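Local coordinates for protein putative oxidoreductase (Yersinia pestis, PDB 3KUX) that probably acts as an NAD(P)-dependent oxidoreductase, with a nucleotide-binding Rossmann domain joined to a C-terminal alpha/beta domain; its substrate is not known, at residues His154-Arg159 with Val227-Val232; Phe124-Trp129 with Gly181-Asp186; Lys7-Leu12 with Asp65-Leu70; Arg128-Phe133 with Gly254-Glu259. All coordinates share one frame; numbering follows the deposited sequence.

Contact 1: His154-Arg159 with Val227-Val232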
loop_
_atom_site.group_PDB
_atom_site.type_symbol
_atom_site.label_atom_id
_atom_site.label_comp_id
_atom_site.label_asym_id
_atom_site.label_seq_id
_atom_site.Cartn_x
_atom_site.Cartn_y
_atom_site.Cartn_z
ATOM N N HIS A 154 12.372 0.056 7.561
ATOM C CA HIS A 154 12.142 -1.266 8.164
ATOM C C HIS A 154 10.682 -1.524 8.544
ATOM O O HIS A 154 9.942 -0.600 8.891
ATOM C CB HIS A 154 12.954 -1.428 9.448
ATOM C CG HIS A 154 14.428 -1.571 9.238
ATOM N ND1 HIS A 154 15.149 -2.627 9.753
ATOM C CD2 HIS A 154 15.323 -0.775 8.609
ATOM C CE1 HIS A 154 16.423 -2.485 9.431
ATOM N NE2 HIS A 154 16.555 -1.368 8.741
ATOM N N PHE A 155 10.291 -2.795 8.499
ATOM C CA PHE A 155 9.105 -3.271 9.204
ATOM C C PHE A 155 9.476 -4.490 10.038
ATOM O O PHE A 155 9.076 -5.614 9.727
ATOM C CB PHE A 155 7.974 -3.624 8.243
ATOM C CG PHE A 155 7.009 -2.508 8.023
ATOM C CD1 PHE A 155 6.654 -1.672 9.070
ATOM C CD2 PHE A 155 6.447 -2.292 6.776
ATOM C CE1 PHE A 155 5.760 -0.631 8.877
ATOM C CE2 PHE A 155 5.554 -1.254 6.571
ATOM C CZ PHE A 155 5.209 -0.421 7.626
ATOM N N ASP A 156 10.251 -4.260 11.093
ATOM C CA ASP A 156 10.743 -5.344 11.932
ATOM C C ASP A 156 9.724 -5.676 13.006
ATOM O O ASP A 156 9.197 -4.784 13.660
ATOM C CB ASP A 156 12.081 -4.959 12.562
ATOM C CG ASP A 156 13.126 -4.626 11.525
ATOM O OD1 ASP A 156 12.977 -5.082 10.369
ATOM O OD2 ASP A 156 14.092 -3.908 11.852
ATOM N N ARG A 157 9.443 -6.962 13.176
ATOM C CA ARG A 157 8.452 -7.399 14.148
ATOM C C ARG A 157 8.976 -8.534 14.999
ATOM O O ARG A 157 9.955 -9.194 14.650
ATOM C CB ARG A 157 7.197 -7.893 13.446
ATOM C CG ARG A 157 6.530 -6.893 12.555
ATOM C CD ARG A 157 5.757 -7.642 11.507
ATOM N NE ARG A 157 4.720 -6.828 10.895
ATOM C CZ ARG A 157 3.989 -7.232 9.864
ATOM N NH1 ARG A 157 4.203 -8.436 9.343
ATOM N NH2 ARG A 157 3.056 -6.436 9.353
ATOM N N TYR A 158 8.298 -8.774 16.112
ATOM C CA TYR A 158 8.592 -9.932 16.927
ATOM C C TYR A 158 7.382 -10.838 17.027
ATOM O O TYR A 158 6.525 -10.645 17.888
ATOM C CB TYR A 158 9.042 -9.518 18.328
ATOM C CG TYR A 158 9.546 -10.685 19.146
ATOM C CD1 TYR A 158 10.742 -11.318 18.820
ATOM C CD2 TYR A 158 8.827 -11.160 20.233
ATOM C CE1 TYR A 158 11.207 -12.386 19.555
ATOM C CE2 TYR A 158 9.287 -12.232 20.976
ATOM C CZ TYR A 158 10.478 -12.841 20.631
ATOM O OH TYR A 158 10.943 -13.910 21.364
ATOM N N ARG A 159 7.309 -11.817 16.135
ATOM C CA ARG A 159 6.374 -12.922 16.307
ATOM C C ARG A 159 7.081 -14.254 16.102
ATOM O O ARG A 159 7.132 -14.772 14.988
ATOM C CB ARG A 159 5.155 -12.788 15.390
ATOM C CG ARG A 159 5.467 -12.514 13.938
ATOM C CD ARG A 159 4.354 -11.688 13.328
ATOM N NE ARG A 159 4.205 -10.429 14.051
ATOM C CZ ARG A 159 3.091 -9.708 14.082
ATOM N NH1 ARG A 159 2.013 -10.123 13.429
ATOM N NH2 ARG A 159 3.054 -8.572 14.772
ATOM N N VAL A 227 17.862 1.172 1.639
ATOM C CA VAL A 227 17.799 -0.149 2.251
ATOM C C VAL A 227 16.409 -0.449 2.792
ATOM O O VAL A 227 15.915 0.245 3.683
ATOM C CB VAL A 227 18.843 -0.317 3.373
ATOM C CG1 VAL A 227 18.642 -1.648 4.103
ATOM C CG2 VAL A 227 20.244 -0.239 2.800
ATOM N N LEU A 228 15.778 -1.485 2.246
ATOM C CA LEU A 228 14.464 -1.911 2.708
ATOM C C LEU A 228 14.630 -3.223 3.454
ATOM O O LEU A 228 15.286 -4.133 2.957
ATOM C CB LEU A 228 13.506 -2.098 1.530
ATOM C CG LEU A 228 13.521 -1.036 0.430
ATOM C CD1 LEU A 228 12.491 -1.370 -0.649
ATOM C CD2 LEU A 228 13.282 0.356 0.997
ATOM N N HIS A 229 14.029 -3.332 4.633
ATOM C CA HIS A 229 14.304 -4.464 5.502
ATOM C C HIS A 229 13.085 -4.883 6.324
ATOM O O HIS A 229 12.342 -4.043 6.828
ATOM C CB HIS A 229 15.475 -4.115 6.436
ATOM C CG HIS A 229 15.927 -5.255 7.296
ATOM N ND1 HIS A 229 17.204 -5.769 7.237
ATOM C CD2 HIS A 229 15.272 -5.982 8.233
ATOM C CE1 HIS A 229 17.317 -6.765 8.100
ATOM N NE2 HIS A 229 16.159 -6.915 8.715
ATOM N N SER A 230 12.885 -6.188 6.471
ATOM C CA SER A 230 11.849 -6.680 7.374
ATOM C C SER A 230 12.247 -8.003 8.028
ATOM O O SER A 230 13.125 -8.715 7.530
ATOM C CB SER A 230 10.514 -6.820 6.647
ATOM O OG SER A 230 9.456 -6.928 7.578
ATOM N N THR A 231 11.597 -8.325 9.144
ATOM C CA THR A 231 11.904 -9.539 9.893
ATOM C C THR A 231 10.813 -9.833 10.923
ATOM O O THR A 231 10.113 -8.922 11.361
ATOM C CB THR A 231 13.255 -9.408 10.616
ATOM O OG1 THR A 231 13.571 -10.637 11.283
ATOM C CG2 THR A 231 13.201 -8.286 11.642
ATOM N N VAL A 232 10.674 -11.100 11.310
ATOM C CA VAL A 232 9.710 -11.500 12.341
ATOM C C VAL A 232 10.397 -11.847 13.656
ATOM O O VAL A 232 9.745 -12.256 14.616
ATOM C CB VAL A 232 8.855 -12.711 11.907
ATOM C CG1 VAL A 232 8.006 -12.363 10.697
ATOM C CG2 VAL A 232 9.740 -13.930 11.629
#
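Strands 148-156 and 224-231 lie side by side in the large sheet of the C-terminal domain, and their ends meet where the ring of His154 lies against CB and CG of His229 and Phe155 bonds to Ser230. The axes of 154-156 and 227-231 approach to 4.6 Å, 7° from parallel. Phe155 N donates to His229 O at 2.9 Å, and Arg157 N donates to Thr231 O at 2.8 Å. Past the strands, Arg159 N still bonds to Val232 O at 2.9 Å. This is the parallel pair of a mixed sheet whose other neighbours run antiparallel, as in the C-terminal domain of this oxidoreductase family. One face carries His154, Asp156, His229 and Thr231. The strand register sets His229 CB over the centre of the His154 ring, 3.6 Å from the centroid. His154 CG is anti to its carbonyl carbon (chi1 -71°), which helps place that ring. The imidazole planes are near parallel but slid apart, with little overlap. Asp156 OD2 accepts from His154 ND1 at 2.7 Å and also bonds to Thr238, while Glu152 takes His154 NE2. The bonds at ND1 and NE2 together fix the rotation of the His154 ring. Asp156 OD1 touches both His229 CD2 and Thr231 CG2. On the other face Ser230 OG donates to Phe155 O from above the carbonyl plane. There the Phe155 ring packs on Leu184 and makes a cation-pi contact with Arg240.

Contact 2: Phe124-Trp129 with Gly181-Asp186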
loop_
_atom_site.group_PDB
_atom_site.type_symbol
_atom_site.label_atom_id
_atom_site.label_comp_id
_atom_site.label_asym_id
_atom_site.label_seq_id
_atom_site.Cartn_x
_atom_site.Cartn_y
_atom_site.Cartn_z
ATOM N N PHE A 124 -4.379 -0.455 -4.506
ATOM C CA PHE A 124 -4.481 0.095 -3.164
ATOM C C PHE A 124 -3.134 0.156 -2.447
ATOM O O PHE A 124 -2.877 -0.611 -1.522
ATOM C CB PHE A 124 -5.478 -0.729 -2.352
ATOM C CG PHE A 124 -5.815 -0.143 -1.014
ATOM C CD1 PHE A 124 -6.407 1.110 -0.917
ATOM C CD2 PHE A 124 -5.561 -0.854 0.147
ATOM C CE1 PHE A 124 -6.728 1.653 0.319
ATOM C CE2 PHE A 124 -5.882 -0.323 1.387
ATOM C CZ PHE A 124 -6.469 0.936 1.473
ATOM N N HIS A 125 -2.270 1.068 -2.880
ATOM C CA HIS A 125 -1.061 1.366 -2.132
ATOM C C HIS A 125 -1.378 2.425 -1.079
ATOM O O HIS A 125 -0.975 3.583 -1.205
ATOM C CB HIS A 125 0.052 1.844 -3.063
ATOM C CG HIS A 125 0.715 0.740 -3.823
ATOM N ND1 HIS A 125 1.402 -0.281 -3.202
ATOM C CD2 HIS A 125 0.800 0.496 -5.153
ATOM C CE1 HIS A 125 1.875 -1.111 -4.114
ATOM N NE2 HIS A 125 1.521 -0.664 -5.306
ATOM N N ASN A 126 -2.108 2.017 -0.044
ATOM C CA ASN A 126 -2.566 2.939 0.989
ATOM C C ASN A 126 -1.439 3.588 1.792
ATOM O O ASN A 126 -1.613 4.676 2.351
ATOM C CB ASN A 126 -3.539 2.239 1.939
ATOM C CG ASN A 126 -2.910 1.045 2.642
ATOM O OD1 ASN A 126 -2.494 0.075 2.001
ATOM N ND2 ASN A 126 -2.843 1.107 3.969
ATOM N N ARG A 127 -0.285 2.930 1.853
ATOM C CA ARG A 127 0.787 3.427 2.710
ATOM C C ARG A 127 1.491 4.655 2.149
ATOM O O ARG A 127 2.393 5.197 2.785
ATOM C CB ARG A 127 1.789 2.327 3.064
ATOM C CG ARG A 127 1.189 1.250 3.953
ATOM C CD ARG A 127 2.229 0.552 4.797
ATOM N NE ARG A 127 1.591 -0.446 5.651
ATOM C CZ ARG A 127 1.331 -0.277 6.943
ATOM N NH1 ARG A 127 1.670 0.848 7.554
ATOM N NH2 ARG A 127 0.737 -1.244 7.629
ATOM N N ARG A 128 1.077 5.101 0.966
ATOM C CA ARG A 128 1.514 6.403 0.482
ATOM C C ARG A 128 0.904 7.463 1.383
ATOM O O ARG A 128 1.180 8.657 1.236
ATOM C CB ARG A 128 1.079 6.635 -0.964
ATOM C CG ARG A 128 1.838 5.803 -1.979
ATOM C CD ARG A 128 1.537 6.259 -3.387
ATOM N NE ARG A 128 2.019 5.315 -4.390
ATOM C CZ ARG A 128 1.873 5.487 -5.701
ATOM N NH1 ARG A 128 1.257 6.568 -6.167
ATOM N NH2 ARG A 128 2.337 4.581 -6.546
ATOM N N TRP A 129 0.069 7.017 2.320
ATOM C CA TRP A 129 -0.628 7.931 3.218
ATOM C C TRP A 129 -0.425 7.600 4.695
ATOM O O TRP A 129 -1.194 8.046 5.552
ATOM C CB TRP A 129 -2.109 8.006 2.854
ATOM C CG TRP A 129 -2.316 8.727 1.567
ATOM C CD1 TRP A 129 -2.375 10.085 1.384
ATOM C CD2 TRP A 129 -2.465 8.142 0.269
ATOM N NE1 TRP A 129 -2.561 10.376 0.053
ATOM C CE2 TRP A 129 -2.620 9.203 -0.654
ATOM C CE3 TRP A 129 -2.495 6.823 -0.202
ATOM C CZ2 TRP A 129 -2.793 8.985 -2.016
ATOM C CZ3 TRP A 129 -2.667 6.607 -1.558
ATOM C CH2 TRP A 129 -2.812 7.684 -2.451
ATOM N N GLY A 181 7.065 -6.264 0.935
ATOM C CA GLY A 181 7.881 -5.687 -0.123
ATOM C C GLY A 181 7.168 -4.582 -0.897
ATOM O O GLY A 181 7.686 -3.473 -1.034
ATOM N N PRO A 182 5.967 -4.878 -1.414
ATOM C CA PRO A 182 5.269 -3.904 -2.250
ATOM C C PRO A 182 5.108 -2.541 -1.575
ATOM O O PRO A 182 5.288 -1.503 -2.218
ATOM C CB PRO A 182 3.906 -4.563 -2.486
ATOM C CG PRO A 182 4.170 -6.021 -2.371
ATOM C CD PRO A 182 5.244 -6.159 -1.331
ATOM N N HIS A 183 4.768 -2.541 -0.291
ATOM C CA HIS A 183 4.602 -1.286 0.437
ATOM C C HIS A 183 5.887 -0.476 0.420
ATOM O O HIS A 183 5.885 0.698 0.060
ATOM C CB HIS A 183 4.167 -1.548 1.880
ATOM C CG HIS A 183 2.766 -2.059 2.003
ATOM N ND1 HIS A 183 1.681 -1.389 1.479
ATOM C CD2 HIS A 183 2.270 -3.171 2.596
ATOM C CE1 HIS A 183 0.578 -2.068 1.739
ATOM N NE2 HIS A 183 0.908 -3.153 2.417
ATOM N N LEU A 184 6.986 -1.119 0.801
ATOM C CA LEU A 184 8.274 -0.452 0.920
ATOM C C LEU A 184 8.827 -0.027 -0.435
ATOM O O LEU A 184 9.242 1.117 -0.606
ATOM C CB LEU A 184 9.266 -1.362 1.639
ATOM C CG LEU A 184 9.140 -1.432 3.163
ATOM C CD1 LEU A 184 7.736 -1.108 3.638
ATOM C CD2 LEU A 184 9.586 -2.794 3.672
ATOM N N LEU A 185 8.827 -0.947 -1.395
ATOM C CA LEU A 185 9.293 -0.644 -2.740
ATOM C C LEU A 185 8.567 0.561 -3.325
ATOM O O LEU A 185 9.188 1.448 -3.917
ATOM C CB LEU A 185 9.111 -1.852 -3.658
ATOM C CG LEU A 185 10.152 -2.972 -3.561
ATOM C CD1 LEU A 185 9.699 -4.207 -4.335
ATOM C CD2 LEU A 185 11.501 -2.489 -4.058
ATOM N N ASP A 186 7.250 0.597 -3.160
ATOM C CA ASP A 186 6.464 1.671 -3.734
ATOM C C ASP A 186 6.876 3.026 -3.169
ATOM O O ASP A 186 6.983 4.007 -3.912
ATOM C CB ASP A 186 4.976 1.441 -3.513
ATOM C CG ASP A 186 4.129 2.526 -4.144
ATOM O OD1 ASP A 186 4.266 2.745 -5.368
ATOM O OD2 ASP A 186 3.337 3.169 -3.417
#
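A 3-10 turn at 126-128 sets Arg127 beside His183 on helix 176-192, their CA atoms 6.5 Å apart, and an inverse gamma turn centred on His125 precedes it. Arg128 reaches Asp186 with an extended chain and grips it side-on. Arg128 NE donates to OD2 of Asp186 at 2.7 Å, almost straight at 175°, and Arg128 NH2 donates to Asp186 OD1 at 2.9 Å. Both carboxylate oxygens use their syn lone pairs, and the two groups are nearly coplanar. The same carboxylate lies flat over one face of the His125 ring, with Asp186 CG 3.8 Å above the ring plane. Arg127 lays its CD over one face of the His183 ring, 4.0 Å from the centroid, while its NH1 pairs with Asp130. The loop leaving the Rossmann sheet is thus joined to a helix of the C-terminal domain. Glu325 also binds Arg128 NH2, and the guanidinium probably helps keep the buried Asp186 carboxylate ionised.

Contact 3: Lys7-Leu12 with Asp65-Leu70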
loop_
_atom_site.group_PDB
_atom_site.type_symbol
_atom_site.label_atom_id
_atom_site.label_comp_id
_atom_site.label_asym_id
_atom_site.label_seq_id
_atom_site.Cartn_x
_atom_site.Cartn_y
_atom_site.Cartn_z
ATOM N N LYS A 7 -23.387 10.875 -5.894
ATOM C CA LYS A 7 -22.779 9.690 -5.304
ATOM C C LYS A 7 -22.303 8.690 -6.348
ATOM O O LYS A 7 -22.956 8.476 -7.367
ATOM C CB LYS A 7 -23.759 9.003 -4.351
ATOM C CG LYS A 7 -23.719 9.525 -2.925
ATOM C CD LYS A 7 -24.925 9.042 -2.129
ATOM C CE LYS A 7 -24.739 9.274 -0.635
ATOM N NZ LYS A 7 -23.713 8.359 -0.049
ATOM N N ILE A 8 -21.152 8.086 -6.076
ATOM C CA ILE A 8 -20.624 6.992 -6.872
ATOM C C ILE A 8 -20.934 5.703 -6.131
ATOM O O ILE A 8 -20.426 5.480 -5.034
ATOM C CB ILE A 8 -19.096 7.111 -7.036
ATOM C CG1 ILE A 8 -18.740 8.360 -7.844
ATOM C CG2 ILE A 8 -18.523 5.865 -7.691
ATOM C CD1 ILE A 8 -17.263 8.692 -7.845
ATOM N N LYS A 9 -21.775 4.858 -6.713
ATOM C CA LYS A 9 -22.145 3.616 -6.048
ATOM C C LYS A 9 -21.039 2.578 -6.204
ATOM O O LYS A 9 -20.515 2.369 -7.298
ATOM C CB LYS A 9 -23.485 3.092 -6.570
ATOM C CG LYS A 9 -24.626 4.101 -6.445
ATOM C CD LYS A 9 -25.991 3.460 -6.686
ATOM C CE LYS A 9 -26.440 2.628 -5.488
ATOM N NZ LYS A 9 -27.716 1.899 -5.735
ATOM N N VAL A 10 -20.681 1.935 -5.098
ATOM C CA VAL A 10 -19.542 1.027 -5.075
ATOM C C VAL A 10 -19.937 -0.410 -4.745
ATOM O O VAL A 10 -20.830 -0.649 -3.932
ATOM C CB VAL A 10 -18.496 1.488 -4.046
ATOM C CG1 VAL A 10 -17.281 0.586 -4.095
ATOM C CG2 VAL A 10 -18.103 2.935 -4.299
ATOM N N GLY A 11 -19.260 -1.362 -5.380
ATOM C CA GLY A 11 -19.447 -2.780 -5.083
ATOM C C GLY A 11 -18.183 -3.404 -4.510
ATOM O O GLY A 11 -17.139 -3.430 -5.163
ATOM N N LEU A 12 -18.275 -3.899 -3.280
ATOM C CA LEU A 12 -17.136 -4.528 -2.619
ATOM C C LEU A 12 -17.207 -6.044 -2.775
ATOM O O LEU A 12 -18.285 -6.633 -2.690
ATOM C CB LEU A 12 -17.111 -4.148 -1.139
ATOM C CG LEU A 12 -15.988 -4.717 -0.273
ATOM C CD1 LEU A 12 -14.638 -4.277 -0.785
ATOM C CD2 LEU A 12 -16.172 -4.286 1.171
ATOM N N ASP A 65 -25.509 -5.355 -11.723
ATOM C CA ASP A 65 -26.132 -4.108 -11.291
ATOM C C ASP A 65 -25.634 -2.938 -12.136
ATOM O O ASP A 65 -24.458 -2.584 -12.082
ATOM C CB ASP A 65 -25.862 -3.857 -9.808
ATOM C CG ASP A 65 -26.679 -2.707 -9.257
ATOM O OD1 ASP A 65 -27.104 -1.840 -10.049
ATOM O OD2 ASP A 65 -26.896 -2.670 -8.028
ATOM N N PRO A 66 -26.540 -2.330 -12.916
ATOM C CA PRO A 66 -26.204 -1.319 -13.916
ATOM C C PRO A 66 -25.923 0.061 -13.327
ATOM O O PRO A 66 -25.349 0.913 -14.004
ATOM C CB PRO A 66 -27.464 -1.265 -14.781
ATOM C CG PRO A 66 -28.565 -1.592 -13.834
ATOM C CD PRO A 66 -27.993 -2.585 -12.856
ATOM N N SER A 67 -26.332 0.279 -12.083
ATOM C CA SER A 67 -26.166 1.579 -11.448
ATOM C C SER A 67 -24.818 1.659 -10.751
ATOM O O SER A 67 -24.269 2.746 -10.560
ATOM C CB SER A 67 -27.294 1.836 -10.447
ATOM O OG SER A 67 -27.269 0.882 -9.399
ATOM N N ILE A 68 -24.292 0.501 -10.368
ATOM C CA ILE A 68 -22.986 0.431 -9.727
ATOM C C ILE A 68 -21.915 1.005 -10.641
ATOM O O ILE A 68 -21.893 0.724 -11.842
ATOM C CB ILE A 68 -22.624 -1.007 -9.318
ATOM C CG1 ILE A 68 -23.376 -1.384 -8.040
ATOM C CG2 ILE A 68 -21.113 -1.148 -9.117
ATOM C CD1 ILE A 68 -22.933 -2.690 -7.423
ATOM N N ASP A 69 -21.034 1.815 -10.059
ATOM C CA ASP A 69 -20.014 2.524 -10.817
ATOM C C ASP A 69 -18.625 1.946 -10.579
ATOM O O ASP A 69 -17.811 1.873 -11.500
ATOM C CB ASP A 69 -20.024 4.012 -10.456
ATOM C CG ASP A 69 -21.399 4.644 -10.617
ATOM O OD1 ASP A 69 -22.062 4.373 -11.640
ATOM O OD2 ASP A 69 -21.814 5.413 -9.723
ATOM N N LEU A 70 -18.357 1.531 -9.345
ATOM C CA LEU A 70 -17.013 1.097 -8.962
ATOM C C LEU A 70 -16.987 -0.274 -8.290
ATOM O O LEU A 70 -17.898 -0.628 -7.540
ATOM C CB LEU A 70 -16.369 2.133 -8.043
ATOM C CG LEU A 70 -15.092 1.695 -7.335
ATOM C CD1 LEU A 70 -14.064 1.184 -8.337
ATOM C CD2 LEU A 70 -14.527 2.833 -6.501
#
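Asp69 meets Ile8 and Lys9 beside the start of strand 8-13, where the loop 65-69 leads into strand 70-73 of the Rossmann fold. These are neighbouring parallel strands of the six-stranded sheet. From Asp69, CB lies 3.7 Å from Ile8 CG2 and also near Lys9 O. CG, anti to its own carbonyl carbon (chi1 -54°), comes near Lys9 N and O. At the tip Asp69 OD2 accepts from Lys9 N at 3.1 Å, met from above the carboxylate plane, and touches Ile8 CA. The side chain thus takes the backbone N-H of Lys9, whose carbonyl oxygen is gripped twice from the same segment. Asp69 N donates to Lys9 O at 2.9 Å, and Leu70 N donates to the same Lys9 O at 3.1 Å. Regular parallel pairing then begins at Val10 and Leu70, whose side chains lie side by side and point the same way. Val10 CG1 packs against Leu70 CG at 4.1 Å. Helix 17-28 touches Val10, and helix 303-313 touches Leu70. Ahead of the strand, an Asx turn shapes the loop: Asp65 OD1 accepts from both N and OG of Ser67, and both reach it from the same face of its carboxylate. Ile68 brings CD1 to Gly11 CA, a glycine with no side chain to meet it. Beside it, Gly11 N donates to Leu70 O at 2.7 Å, nearly along the C=O axis.

Contact 4: Arg128-Phe133 with Gly254-Glu259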
loop_
_atom_site.group_PDB
_atom_site.type_symbol
_atom_site.label_atom_id
_atom_site.label_comp_id
_atom_site.label_asym_id
_atom_site.label_seq_id
_atom_site.Cartn_x
_atom_site.Cartn_y
_atom_site.Cartn_z
ATOM N N ARG A 128 1.077 5.101 0.966
ATOM C CA ARG A 128 1.514 6.403 0.482
ATOM C C ARG A 128 0.904 7.463 1.383
ATOM O O ARG A 128 1.180 8.657 1.236
ATOM C CB ARG A 128 1.079 6.635 -0.964
ATOM C CG ARG A 128 1.838 5.803 -1.979
ATOM C CD ARG A 128 1.537 6.259 -3.387
ATOM N NE ARG A 128 2.019 5.315 -4.390
ATOM C CZ ARG A 128 1.873 5.487 -5.701
ATOM N NH1 ARG A 128 1.257 6.568 -6.167
ATOM N NH2 ARG A 128 2.337 4.581 -6.546
ATOM N N TRP A 129 0.069 7.017 2.320
ATOM C CA TRP A 129 -0.628 7.931 3.218
ATOM C C TRP A 129 -0.425 7.600 4.695
ATOM O O TRP A 129 -1.194 8.046 5.552
ATOM C CB TRP A 129 -2.109 8.006 2.854
ATOM C CG TRP A 129 -2.316 8.727 1.567
ATOM C CD1 TRP A 129 -2.375 10.085 1.384
ATOM C CD2 TRP A 129 -2.465 8.142 0.269
ATOM N NE1 TRP A 129 -2.561 10.376 0.053
ATOM C CE2 TRP A 129 -2.620 9.203 -0.654
ATOM C CE3 TRP A 129 -2.495 6.823 -0.202
ATOM C CZ2 TRP A 129 -2.793 8.985 -2.016
ATOM C CZ3 TRP A 129 -2.667 6.607 -1.558
ATOM C CH2 TRP A 129 -2.812 7.684 -2.451
ATOM N N ASP A 130 0.616 6.813 4.975
ATOM C CA ASP A 130 1.084 6.582 6.333
ATOM C C ASP A 130 1.600 7.886 6.920
ATOM O O ASP A 130 2.173 8.717 6.205
ATOM C CB ASP A 130 2.219 5.565 6.335
ATOM C CG ASP A 130 1.734 4.139 6.502
ATOM O OD1 ASP A 130 0.508 3.934 6.635
ATOM O OD2 ASP A 130 2.587 3.221 6.507
ATOM N N SER A 131 1.408 8.064 8.223
ATOM C CA SER A 131 1.863 9.270 8.903
ATOM C C SER A 131 3.347 9.528 8.655
ATOM O O SER A 131 3.748 10.643 8.317
ATOM C CB SER A 131 1.605 9.150 10.400
ATOM O OG SER A 131 2.236 7.991 10.912
ATOM N N ASP A 132 4.170 8.502 8.821
ATOM C CA ASP A 132 5.604 8.699 8.691
ATOM C C ASP A 132 5.995 9.120 7.271
ATOM O O ASP A 132 6.780 10.052 7.080
ATOM C CB ASP A 132 6.391 7.465 9.173
ATOM C CG ASP A 132 5.763 6.147 8.735
ATOM O OD1 ASP A 132 5.376 6.029 7.551
ATOM O OD2 ASP A 132 5.672 5.222 9.576
ATOM N N PHE A 133 5.427 8.452 6.276
ATOM C CA PHE A 133 5.761 8.734 4.887
ATOM C C PHE A 133 5.375 10.161 4.477
ATOM O O PHE A 133 6.180 10.890 3.886
ATOM C CB PHE A 133 5.101 7.710 3.965
ATOM C CG PHE A 133 5.519 7.831 2.528
ATOM C CD1 PHE A 133 6.806 7.499 2.138
ATOM C CD2 PHE A 133 4.619 8.274 1.564
ATOM C CE1 PHE A 133 7.195 7.610 0.813
ATOM C CE2 PHE A 133 4.998 8.385 0.241
ATOM C CZ PHE A 133 6.289 8.055 -0.138
ATOM N N GLY A 254 8.218 3.686 15.378
ATOM C CA GLY A 254 6.801 3.348 15.338
ATOM C C GLY A 254 6.304 3.035 13.941
ATOM O O GLY A 254 7.020 3.233 12.956
ATOM N N VAL A 255 5.077 2.529 13.855
ATOM C CA VAL A 255 4.388 2.377 12.570
ATOM C C VAL A 255 3.183 3.310 12.516
ATOM O O VAL A 255 2.796 3.887 13.532
ATOM C CB VAL A 255 3.905 0.928 12.333
ATOM C CG1 VAL A 255 5.080 -0.011 12.308
ATOM C CG2 VAL A 255 2.890 0.511 13.395
ATOM N N ASP A 256 2.591 3.460 11.338
ATOM C CA ASP A 256 1.386 4.278 11.211
ATOM C C ASP A 256 0.251 3.664 12.030
ATOM O O ASP A 256 0.081 2.444 12.037
ATOM C CB ASP A 256 0.985 4.434 9.742
ATOM C CG ASP A 256 -0.341 5.142 9.576
ATOM O OD1 ASP A 256 -0.340 6.298 9.100
ATOM O OD2 ASP A 256 -1.381 4.545 9.935
ATOM N N PRO A 257 -0.534 4.506 12.719
ATOM C CA PRO A 257 -1.497 4.031 13.714
ATOM C C PRO A 257 -2.909 3.706 13.202
ATOM O O PRO A 257 -3.748 3.259 13.985
ATOM C CB PRO A 257 -1.569 5.202 14.700
ATOM C CG PRO A 257 -1.218 6.430 13.879
ATOM C CD PRO A 257 -0.548 5.976 12.599
ATOM N N GLN A 258 -3.180 3.920 11.917
ATOM C CA GLN A 258 -4.542 3.742 11.409
ATOM C C GLN A 258 -5.004 2.290 11.411
ATOM O O GLN A 258 -6.130 1.993 11.813
ATOM C CB GLN A 258 -4.691 4.325 10.005
ATOM C CG GLN A 258 -4.275 5.769 9.882
ATOM C CD GLN A 258 -4.352 6.269 8.454
ATOM O OE1 GLN A 258 -5.441 6.488 7.916
ATOM N NE2 GLN A 258 -3.195 6.457 7.832
ATOM N N GLU A 259 -4.148 1.383 10.956
ATOM C CA GLU A 259 -4.555 -0.010 10.813
ATOM C C GLU A 259 -5.170 -0.573 12.097
ATOM O O GLU A 259 -6.225 -1.207 12.059
ATOM C CB GLU A 259 -3.389 -0.883 10.357
ATOM C CG GLU A 259 -3.821 -2.286 9.952
ATOM C CD GLU A 259 -2.717 -3.085 9.275
ATOM O OE1 GLU A 259 -1.521 -2.778 9.494
ATOM O OE2 GLU A 259 -3.056 -4.028 8.524
HETATM O O HOH W 1 4.273 3.198 9.094
HETATM O O HOH W 2 6.737 5.670 11.996
#
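Asp130 stacks its carboxylate on that of Asp256, the two planes 18° apart, with Asp130 OD1 3.2 Å from Asp256 CB. Asp130 is at the N-cap position of helix 131-142, though its side chain makes no capping bond. Asp256 precedes the turn that leads into helix 258-263. It serves both starts. Its CG is anti to the backbone N (chi1 174°), which turns the carboxylate toward the other segment. Asp256 OD1 accepts from Ser131 N at 2.6 Å through its anti lone pair, in the first turn of helix 131-142. The same Asp256 OD1 takes Gln258 NE2 at 3.1 Å. Asp256 OD2 accepts from Gln258 N at 2.7 Å, a capping bond for helix 258-263. Three N-H groups therefore hold this buried carboxylate. They probably offset the nearness of Asp130, whose OD1 also bonds to the Tyr302 hydroxyl. Gln258 is held in turn at its far end, where OE1 accepts from Trp273 NE1 and the backbone N of Tyr302. Ser131 OG touches Pro257 CD and hydrogen-bonds to Asp276. A water joins the three aspartates: it donates to OD2 of Asp130 and to OD2 of Asp132, and it accepts from Asp256 N at 2.8 Å.

From the N terminus, contact 3 closes first, within the Rossmann domain, joining the first strand to the start of strand 70-73. It ends before the others open and lies apart; its nearest atoms to contact 2 are about 10 Å away. Contacts 2 and 4 both start from the loop after strand 121-123 and share Arg128 and Trp129. Contact 2 ties that loop to helix 176-192. Contact 4 ties the loop's end and the start of helix 131-142 to the turn before helix 258-263. Contact 1 is nested inside the loop closed by contact 4 and crosses contact 2. It joins strands 148-156 and 224-231, and its Phe155 packs on Leu184, Val255 and the loop residue Arg127.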